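PDB 1VKW: putative nitroreductase from Thermotoga maritima, which probably works as an oxidoreductase of the FMN-dependent nitroreductase type, although its substrate and reaction are not established. Local coordinates for residues D39-L44 / W55-S60; I153-A158 / L183-S188; Q162-K167 / L173-E178. All coordinates share one frame; numbering follows the deposited sequence.

Contact 1. Residues D39-L44 / W55-S60; sequences DDIENL and WKINLS
Ile41 and Ile57 meet where the C-terminal part of helix 35-43 packs against strand 56-58, the outermost strand at one end of a four-stranded antiparallel sheet. The approach is a light one: no hydrogen bond crosses it, the CA atoms of these two residues stay 8.6 Å apart, and the two segments bury 130 Å² between them.

From its CB outward, Ile57 meets the helix with each branch in turn. The CB already points at the helix, yet it remains 5.0 Å from CD1 of Ile41, so the branches beyond it make the contact. CG2 runs anti to the backbone N and comes to 4.2 Å from CD1 of Ile41, methyl against methyl. CG1 leaves on the other branch, beside the backbone N (chi1 -47°), and passes 4.4 Å from that same CD1 of Ile41. At the tip, CD1 of Ile57 turns away from the Ile41 terminus and reaches toward the next helical residue, lying 4.2 Å from CG of Glu42. The torsion that sends it there, chi2 96°, is well off a staggered value.

Ile57 thus straddles two neighbouring helical side chains. Glu42 contributes the aliphatic part of its chain at the exposed margin, whereas Ile41 is buried and also rests on Ile66 of strand 64-67 and Leu91 of helix 74-93. That places the Ile41 side chain between sheet and long helix.

The strand itself is held by backbone bonds to the next strand, between Lys56 and Tyr67 and between Asn58 and Tyr65. Just past the strand, Asn58 ND2 donates to Ser60 OG at 2.7 Å, with the hydroxyl oxygen 19° out of the Asn58 amide plane.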
loop_
_atom_site.group_PDB
_atom_site.type_symbol
_atom_site.label_atom_id
_atom_site.label_comp_id
_atom_site.label_asym_id
_atom_site.label_seq_id
_atom_site.Cartn_x
_atom_site.Cartn_y
_atom_site.Cartn_z
ATOM N N ASP A 39 -15.164 -3.829 11.199
ATOM C CA ASP A 39 -14.552 -3.689 12.527
ATOM C C ASP A 39 -13.038 -3.854 12.450
ATOM O O ASP A 39 -12.287 -3.027 12.973
ATOM C CB ASP A 39 -15.124 -4.715 13.521
ATOM C CG ASP A 39 -16.588 -4.469 13.859
ATOM O OD1 ASP A 39 -17.157 -3.443 13.426
ATOM O OD2 ASP A 39 -17.254 -5.260 14.560
ATOM N N ASP A 40 -12.599 -4.918 11.783
ATOM C CA ASP A 40 -11.175 -5.211 11.635
ATOM C C ASP A 40 -10.410 -4.038 10.996
ATOM O O ASP A 40 -9.332 -3.672 11.463
ATOM C CB ASP A 40 -10.976 -6.488 10.810
ATOM C CG ASP A 40 -11.389 -7.749 11.555
ATOM O OD1 ASP A 40 -12.023 -7.657 12.628
ATOM O OD2 ASP A 40 -11.120 -8.891 11.133
ATOM N N ILE A 41 -10.979 -3.450 9.945
ATOM C CA ILE A 41 -10.360 -2.306 9.267
ATOM C C ILE A 41 -10.265 -1.105 10.198
ATOM O O ILE A 41 -9.233 -0.439 10.261
ATOM C CB ILE A 41 -11.150 -1.922 7.996
ATOM C CG1 ILE A 41 -11.050 -3.028 6.945
ATOM C CG2 ILE A 41 -10.622 -0.615 7.399
ATOM C CD1 ILE A 41 -12.184 -3.001 5.946
ATOM N N GLU A 42 -11.347 -0.831 10.921
ATOM C CA GLU A 42 -11.396 0.318 11.831
ATOM C C GLU A 42 -10.381 0.218 12.978
ATOM O O GLU A 42 -9.862 1.236 13.440
ATOM C CB GLU A 42 -12.817 0.516 12.368
ATOM C CG GLU A 42 -13.788 0.988 11.296
ATOM C CD GLU A 42 -15.073 1.556 11.864
ATOM O OE1 GLU A 42 -15.629 0.958 12.814
ATOM O OE2 GLU A 42 -15.530 2.602 11.351
ATOM N N ASN A 43 -10.078 -1.004 13.403
ATOM C CA ASN A 43 -9.091 -1.226 14.453
ATOM C C ASN A 43 -7.644 -1.167 13.948
ATOM O O ASN A 43 -6.716 -1.014 14.746
ATOM C CB ASN A 43 -9.333 -2.580 15.130
ATOM C CG ASN A 43 -8.991 -2.558 16.608
ATOM O OD1 ASN A 43 -7.958 -3.080 17.025
ATOM N ND2 ASN A 43 -9.855 -1.938 17.407
ATOM N N LEU A 44 -7.448 -1.311 12.637
ATOM C CA LEU A 44 -6.113 -1.287 12.050
ATOM C C LEU A 44 -5.396 -0.013 12.482
ATOM O O LEU A 44 -5.931 1.082 12.319
ATOM C CB LEU A 44 -6.189 -1.357 10.516
ATOM C CG LEU A 44 -4.875 -1.254 9.724
ATOM C CD1 LEU A 44 -3.913 -2.389 10.078
ATOM C CD2 LEU A 44 -5.142 -1.230 8.213
ATOM N N TRP A 55 -11.511 7.498 6.730
ATOM C CA TRP A 55 -11.783 6.343 5.882
ATOM C C TRP A 55 -13.199 5.806 6.075
ATOM O O TRP A 55 -13.716 5.721 7.199
ATOM C CB TRP A 55 -10.729 5.250 6.082
ATOM C CG TRP A 55 -9.406 5.686 5.561
ATOM C CD1 TRP A 55 -8.368 6.191 6.281
ATOM C CD2 TRP A 55 -8.995 5.712 4.190
ATOM N NE1 TRP A 55 -7.321 6.501 5.446
ATOM C CE2 TRP A 55 -7.682 6.222 4.154
ATOM C CE3 TRP A 55 -9.603 5.343 2.980
ATOM C CZ2 TRP A 55 -6.962 6.373 2.961
ATOM C CZ3 TRP A 55 -8.883 5.485 1.796
ATOM C CH2 TRP A 55 -7.579 6.001 1.797
ATOM N N LYS A 56 -13.816 5.477 4.943
ATOM C CA LYS A 56 -15.188 5.004 4.881
ATOM C C LYS A 56 -15.192 3.663 4.169
ATOM O O LYS A 56 -14.396 3.443 3.246
ATOM C CB LYS A 56 -16.051 5.997 4.109
ATOM C CG LYS A 56 -16.093 7.400 4.707
ATOM C CD LYS A 56 -16.628 7.393 6.134
ATOM C CE LYS A 56 -17.291 8.717 6.496
ATOM N NZ LYS A 56 -16.418 9.891 6.218
ATOM N N ILE A 57 -16.081 2.775 4.611
ATOM C CA ILE A 57 -16.181 1.423 4.069
ATOM C C ILE A 57 -17.616 1.186 3.612
ATOM O O ILE A 57 -18.543 1.276 4.416
ATOM C CB ILE A 57 -15.772 0.357 5.136
ATOM C CG1 ILE A 57 -14.462 0.732 5.850
ATOM C CG2 ILE A 57 -15.611 -1.016 4.491
ATOM C CD1 ILE A 57 -14.657 1.447 7.183
ATOM N N ASN A 58 -17.795 0.911 2.320
ATOM C CA ASN A 58 -19.110 0.588 1.774
ATOM C C ASN A 58 -19.218 -0.906 1.477
ATOM O O ASN A 58 -18.504 -1.427 0.619
ATOM C CB ASN A 58 -19.396 1.397 0.502
ATOM C CG ASN A 58 -20.838 1.239 0.015
ATOM O OD1 ASN A 58 -21.090 1.125 -1.186
ATOM N ND2 ASN A 58 -21.788 1.233 0.946
ATOM N N LEU A 59 -20.111 -1.583 2.199
ATOM C CA LEU A 59 -20.405 -2.999 1.966
ATOM C C LEU A 59 -21.909 -3.193 1.740
ATOM O O LEU A 59 -22.482 -4.230 2.078
ATOM C CB LEU A 59 -19.850 -3.891 3.100
ATOM C CG LEU A 59 -19.798 -3.412 4.559
ATOM C CD1 LEU A 59 -19.557 -4.595 5.492
ATOM C CD2 LEU A 59 -18.712 -2.378 4.779
ATOM N N SER A 60 -22.534 -2.171 1.154
ATOM C CA SER A 60 -23.904 -2.251 0.661
ATOM C C SER A 60 -23.902 -2.176 -0.868
ATOM O O SER A 60 -24.937 -1.912 -1.494
ATOM C CB SER A 60 -24.753 -1.120 1.252
ATOM O OG SER A 60 -24.223 0.152 0.917
#

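Contact 2. Residues I153-A158 / L183-S188; sequences ILAPSA and LGIALS
The flat group here is the carbonyl of Pro156, set beside the puckered Pro156 ring, and one methyl, CG2 of Ile185, serves both. It lies above one face of the ring, displaced outward past the CG-CD bond, 3.5 Å from CD and 3.7 Å from CG of Pro156. The same Ile185 CG2 lies 3.4 Å from Pro156 O, a buried oxygen with no hydrogen-bond partner in the model. CG1 of Ile185 lies beside the backbone N (chi1 -70°), which leaves CG2 anti to that N and facing the loop.

Beside the proline, the small Ala155 lets the chain come close: its CB sits 3.9 Å from Ile185 CG2 and 4.0 Å from Ala186 CA, with the CA atoms of Ala155 and Ala186 5.5 Å apart. No hydrogen bond crosses. A bound sulfate, probably from the crystallisation liquor, lies about 4 Å from the Pro156 side chain.

In the fold, this joins the loop after helix 143-153 to helix 180-198 at Ile185 and Ala186. Arg127 bonds to the carbonyls of Ile153 and Leu154, while Pro156 and Ile185 both also touch Glu85 of helix 74-93 and Trp100 of strand 97-101.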
loop_
_atom_site.group_PDB
_atom_site.type_symbol
_atom_site.label_atom_id
_atom_site.label_comp_id
_atom_site.label_asym_id
_atom_site.label_seq_id
_atom_site.Cartn_x
_atom_site.Cartn_y
_atom_site.Cartn_z
ATOM N N ILE A 153 8.987 -1.682 -5.363
ATOM C CA ILE A 153 8.670 -1.834 -6.805
ATOM C C ILE A 153 7.430 -2.688 -7.053
ATOM O O ILE A 153 6.773 -2.535 -8.075
ATOM C CB ILE A 153 9.882 -2.467 -7.596
ATOM C CG1 ILE A 153 11.118 -1.563 -7.557
ATOM C CG2 ILE A 153 9.502 -2.795 -9.055
ATOM C CD1 ILE A 153 10.814 -0.115 -7.576
ATOM N N LEU A 154 7.115 -3.589 -6.130
ATOM C CA LEU A 154 5.899 -4.393 -6.258
ATOM C C LEU A 154 4.626 -3.607 -5.929
ATOM O O LEU A 154 3.532 -4.145 -6.040
ATOM C CB LEU A 154 5.993 -5.666 -5.403
ATOM C CG LEU A 154 7.155 -6.595 -5.803
ATOM C CD1 LEU A 154 7.341 -7.718 -4.817
ATOM C CD2 LEU A 154 6.984 -7.147 -7.225
ATOM N N ALA A 155 4.760 -2.344 -5.530
ATOM C CA ALA A 155 3.598 -1.502 -5.249
ATOM C C ALA A 155 2.752 -1.358 -6.500
ATOM O O ALA A 155 3.283 -1.418 -7.611
ATOM C CB ALA A 155 4.041 -0.111 -4.763
ATOM N N PRO A 156 1.443 -1.170 -6.332
ATOM C CA PRO A 156 0.592 -0.872 -7.461
ATOM C C PRO A 156 0.752 0.597 -7.822
ATOM O O PRO A 156 1.240 1.397 -7.013
ATOM C CB PRO A 156 -0.814 -1.156 -6.929
ATOM C CG PRO A 156 -0.721 -0.824 -5.471
ATOM C CD PRO A 156 0.679 -1.224 -5.073
ATOM N N SER A 157 0.371 0.926 -9.047
ATOM C CA SER A 157 0.356 2.308 -9.506
ATOM C C SER A 157 -0.726 2.438 -10.563
ATOM O O SER A 157 -1.000 1.475 -11.286
ATOM C CB SER A 157 1.724 2.710 -10.063
ATOM O OG SER A 157 2.151 1.856 -11.120
ATOM N N ALA A 158 -1.345 3.618 -10.632
ATOM C CA ALA A 158 -2.299 3.942 -11.677
ATOM C C ALA A 158 -1.764 3.547 -13.051
ATOM O O ALA A 158 -0.674 3.982 -13.444
ATOM C CB ALA A 158 -2.614 5.428 -11.649
ATOM N N LEU A 183 3.176 7.865 -5.311
ATOM C CA LEU A 183 4.278 8.145 -4.387
ATOM C C LEU A 183 3.967 7.618 -2.987
ATOM O O LEU A 183 4.776 6.904 -2.401
ATOM C CB LEU A 183 4.564 9.651 -4.302
ATOM C CG LEU A 183 6.007 10.034 -3.921
ATOM C CD1 LEU A 183 6.190 11.539 -4.021
ATOM C CD2 LEU A 183 6.402 9.551 -2.551
ATOM N N GLY A 184 2.784 7.970 -2.480
ATOM C CA GLY A 184 2.345 7.545 -1.163
ATOM C C GLY A 184 2.246 6.036 -1.050
ATOM O O GLY A 184 2.631 5.471 -0.036
ATOM N N ILE A 185 1.705 5.398 -2.088
ATOM C CA ILE A 185 1.581 3.935 -2.138
ATOM C C ILE A 185 2.958 3.268 -1.992
ATOM O O ILE A 185 3.152 2.409 -1.131
ATOM C CB ILE A 185 0.856 3.498 -3.452
ATOM C CG1 ILE A 185 -0.628 3.907 -3.414
ATOM C CG2 ILE A 185 0.936 1.989 -3.660
ATOM C CD1 ILE A 185 -1.348 3.734 -4.736
ATOM N N ALA A 186 3.912 3.680 -2.827
ATOM C CA ALA A 186 5.261 3.130 -2.780
ATOM C C ALA A 186 5.932 3.422 -1.435
ATOM O O ALA A 186 6.630 2.572 -0.877
ATOM C CB ALA A 186 6.100 3.690 -3.917
ATOM N N LEU A 187 5.713 4.625 -0.917
ATOM C CA LEU A 187 6.303 5.033 0.360
ATOM C C LEU A 187 5.814 4.154 1.505
ATOM O O LEU A 187 6.585 3.850 2.422
ATOM C CB LEU A 187 5.992 6.503 0.648
ATOM C CG LEU A 187 6.660 7.185 1.839
ATOM C CD1 LEU A 187 8.137 7.371 1.594
ATOM C CD2 LEU A 187 5.971 8.525 2.096
ATOM N N SER A 188 4.550 3.731 1.436
ATOM C CA SER A 188 3.990 2.798 2.421
ATOM C C SER A 188 4.733 1.470 2.431
ATOM O O SER A 188 5.016 0.927 3.504
ATOM C CB SER A 188 2.486 2.570 2.200
ATOM O OG SER A 188 2.227 1.688 1.116
#

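Contact 3. Residues Q162-K167 / L173-E178; sequences QPWKIK and LCISSE
Residues Lys165-Lys167 and Leu173-Ser176 run antiparallel as the arms of a beta hairpin, their axes 4.7 Å apart at closest approach and their directions 162° apart. Lys165 with Ser176 and Lys167 with Cys174 are hydrogen-bonded pairs, flanking the non-hydrogen-bonded pair Ile166-Ile175. Four backbone bonds join them; that from Cys174 N to Lys167 O measures 2.7 Å.

The isoleucine pair faces inward. With CG1 of Ile166 beside the backbone N (chi1 -53°), CG2 is anti to it and reaches diagonally to CD1 of Leu173 at 3.6 Å, whereas Ile166 CG1 and Ile175 CG1 stand 4.3 Å apart. Ile175 CG2 meets the Trp164 ring obliquely, 4.2 Å from CD1 of Trp164. Helix 143-153 packs on Ile166 and Leu173, and helix 180-198 on Ile175.

Lys165, Lys167, Cys174 and Ser176 occupy the other face. There a water donates to Lys165 O at 3.0 Å and bonds to Ser176 OG, which also pairs with Thr211. Beyond the regular strands, the pairing is prolonged by a side chain: Ser177 OG donates to Pro163 O at 2.6 Å, from 26° out of the carbonyl plane. Pro163 is the centre of an inverse gamma turn, so this bond reaches the bend leading into the strand.

The chemistry is thus apolar on the Ile166/Ile175 face and mixed on the other, where lysines and Ser176 accompany Cys174. Cys174 adds a covalent tie, its disulfide to Cys213 joining the inner arm of the hairpin to strand 211-215.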
loop_
_atom_site.group_PDB
_atom_site.type_symbol
_atom_site.label_atom_id
_atom_site.label_comp_id
_atom_site.label_asym_id
_atom_site.label_seq_id
_atom_site.Cartn_x
_atom_site.Cartn_y
_atom_site.Cartn_z
ATOM N N GLN A 162 4.201 2.972 -12.759
ATOM C CA GLN A 162 5.362 2.746 -11.878
ATOM C C GLN A 162 6.217 4.004 -11.806
ATOM O O GLN A 162 7.403 3.971 -12.136
ATOM C CB GLN A 162 6.204 1.570 -12.392
ATOM C CG GLN A 162 5.469 0.251 -12.496
ATOM C CD GLN A 162 6.104 -0.711 -13.501
ATOM O OE1 GLN A 162 7.221 -1.204 -13.290
ATOM N NE2 GLN A 162 5.378 -1.009 -14.566
ATOM N N PRO A 163 5.607 5.115 -11.387
ATOM C CA PRO A 163 6.198 6.443 -11.569
ATOM C C PRO A 163 7.218 6.848 -10.482
ATOM O O PRO A 163 7.137 7.954 -9.953
ATOM C CB PRO A 163 4.962 7.357 -11.523
ATOM C CG PRO A 163 4.028 6.666 -10.559
ATOM C CD PRO A 163 4.291 5.189 -10.706
ATOM N N TRP A 164 8.181 5.983 -10.183
ATOM C CA TRP A 164 9.087 6.212 -9.044
ATOM C C TRP A 164 10.540 6.328 -9.443
ATOM O O TRP A 164 11.040 5.584 -10.292
ATOM C CB TRP A 164 8.958 5.090 -8.023
ATOM C CG TRP A 164 7.561 4.690 -7.742
ATOM C CD1 TRP A 164 6.601 5.438 -7.139
ATOM C CD2 TRP A 164 6.962 3.425 -8.035
ATOM N NE1 TRP A 164 5.434 4.719 -7.047
ATOM C CE2 TRP A 164 5.631 3.477 -7.580
ATOM C CE3 TRP A 164 7.417 2.250 -8.632
ATOM C CZ2 TRP A 164 4.749 2.398 -7.707
ATOM C CZ3 TRP A 164 6.533 1.171 -8.753
ATOM C CH2 TRP A 164 5.223 1.261 -8.290
ATOM N N LYS A 165 11.228 7.266 -8.812
ATOM C CA LYS A 165 12.674 7.329 -8.897
ATOM C C LYS A 165 13.169 7.199 -7.469
ATOM O O LYS A 165 12.724 7.957 -6.599
ATOM C CB LYS A 165 13.105 8.654 -9.529
ATOM C CG LYS A 165 14.532 8.720 -10.044
ATOM C CD LYS A 165 14.751 10.011 -10.897
ATOM C CE LYS A 165 16.187 10.178 -11.402
ATOM N NZ LYS A 165 16.434 11.517 -12.066
ATOM N N ILE A 166 14.069 6.243 -7.229
ATOM C CA ILE A 166 14.497 5.877 -5.876
ATOM C C ILE A 166 15.993 6.087 -5.720
ATOM O O ILE A 166 16.785 5.715 -6.603
ATOM C CB ILE A 166 14.157 4.388 -5.575
ATOM C CG1 ILE A 166 12.675 4.093 -5.844
ATOM C CG2 ILE A 166 14.568 3.990 -4.139
ATOM C CD1 ILE A 166 12.325 2.589 -5.718
ATOM N N LYS A 167 16.376 6.671 -4.586
ATOM C CA LYS A 167 17.771 6.950 -4.301
ATOM C C LYS A 167 18.078 6.595 -2.866
ATOM O O LYS A 167 17.354 6.986 -1.953
ATOM C CB LYS A 167 18.101 8.435 -4.561
ATOM C CG LYS A 167 19.561 8.788 -4.345
ATOM C CD LYS A 167 19.857 10.247 -4.684
ATOM C CE LYS A 167 19.075 11.223 -3.809
ATOM N NZ LYS A 167 19.423 12.633 -4.174
ATOM N N LEU A 173 16.342 6.484 2.292
ATOM C CA LEU A 173 15.848 5.986 1.013
ATOM C C LEU A 173 14.852 7.034 0.590
ATOM O O LEU A 173 13.943 7.366 1.351
ATOM C CB LEU A 173 15.178 4.616 1.170
ATOM C CG LEU A 173 14.895 3.729 -0.049
ATOM C CD1 LEU A 173 16.102 3.528 -0.962
ATOM C CD2 LEU A 173 14.422 2.376 0.451
ATOM N N CYS A 174 15.095 7.619 -0.577
ATOM C CA CYS A 174 14.264 8.698 -1.105
ATOM C C CYS A 174 13.502 8.240 -2.336
ATOM O O CYS A 174 14.081 7.639 -3.229
ATOM C CB CYS A 174 15.134 9.904 -1.445
ATOM S SG CYS A 174 15.990 10.595 -0.002
ATOM N N ILE A 175 12.203 8.532 -2.360
ATOM C CA ILE A 175 11.337 8.245 -3.492
ATOM C C ILE A 175 10.768 9.559 -4.010
ATOM O O ILE A 175 10.158 10.315 -3.248
ATOM C CB ILE A 175 10.178 7.331 -3.062
ATOM C CG1 ILE A 175 10.718 6.021 -2.482
ATOM C CG2 ILE A 175 9.246 7.058 -4.239
ATOM C CD1 ILE A 175 9.657 5.192 -1.799
ATOM N N SER A 176 10.970 9.816 -5.301
ATOM C CA SER A 176 10.409 10.984 -5.977
ATOM C C SER A 176 9.435 10.540 -7.062
ATOM O O SER A 176 9.673 9.539 -7.758
ATOM C CB SER A 176 11.516 11.814 -6.623
ATOM O OG SER A 176 12.588 12.055 -5.725
ATOM N N SER A 177 8.345 11.292 -7.198
ATOM C CA SER A 177 7.343 11.060 -8.231
ATOM C C SER A 177 6.509 12.315 -8.483
ATOM O O SER A 177 6.262 13.090 -7.568
ATOM C CB SER A 177 6.397 9.942 -7.806
ATOM O OG SER A 177 5.499 9.620 -8.848
ATOM N N GLU A 178 6.053 12.469 -9.724
ATOM C CA GLU A 178 5.069 13.491 -10.106
ATOM C C GLU A 178 3.620 13.092 -9.765
ATOM O O GLU A 178 2.694 13.889 -9.951
ATOM C CB GLU A 178 5.139 13.764 -11.617
ATOM C CG GLU A 178 6.531 13.958 -12.215
ATOM C CD GLU A 178 7.240 15.210 -11.725
ATOM O OE1 GLU A 178 6.894 15.746 -10.647
ATOM O OE2 GLU A 178 8.173 15.660 -12.424
HETATM O O HOH W 1 7.020 10.625 -11.931
HETATM O O HOH W 2 14.341 9.965 -5.124
#

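How the contacts relate
Contact 1 comes first along the chain and packs a helix on the edge of one four-stranded antiparallel sheet; contact 3 belongs to a second sheet, built with the same strand order. The centres of contacts 1 and 3 lie about 30 Å apart, on opposite sides of the chain's centre. Contact 2, nearer the middle, has its centre about 21 Å from that of contact 1 and does not touch it. The centres of contacts 2 and 3 are about 9 Å apart, and these two do meet: the hairpin occupies the chain between 153-158 and 183-188, and strand 172-176 is followed by helix 180-198. Trp164 packs against Ala155 and Ala186, and Ser157 OG probably bonds to Gln162 N, so loop, hairpin and helix form one packed unit, separate from contact 1.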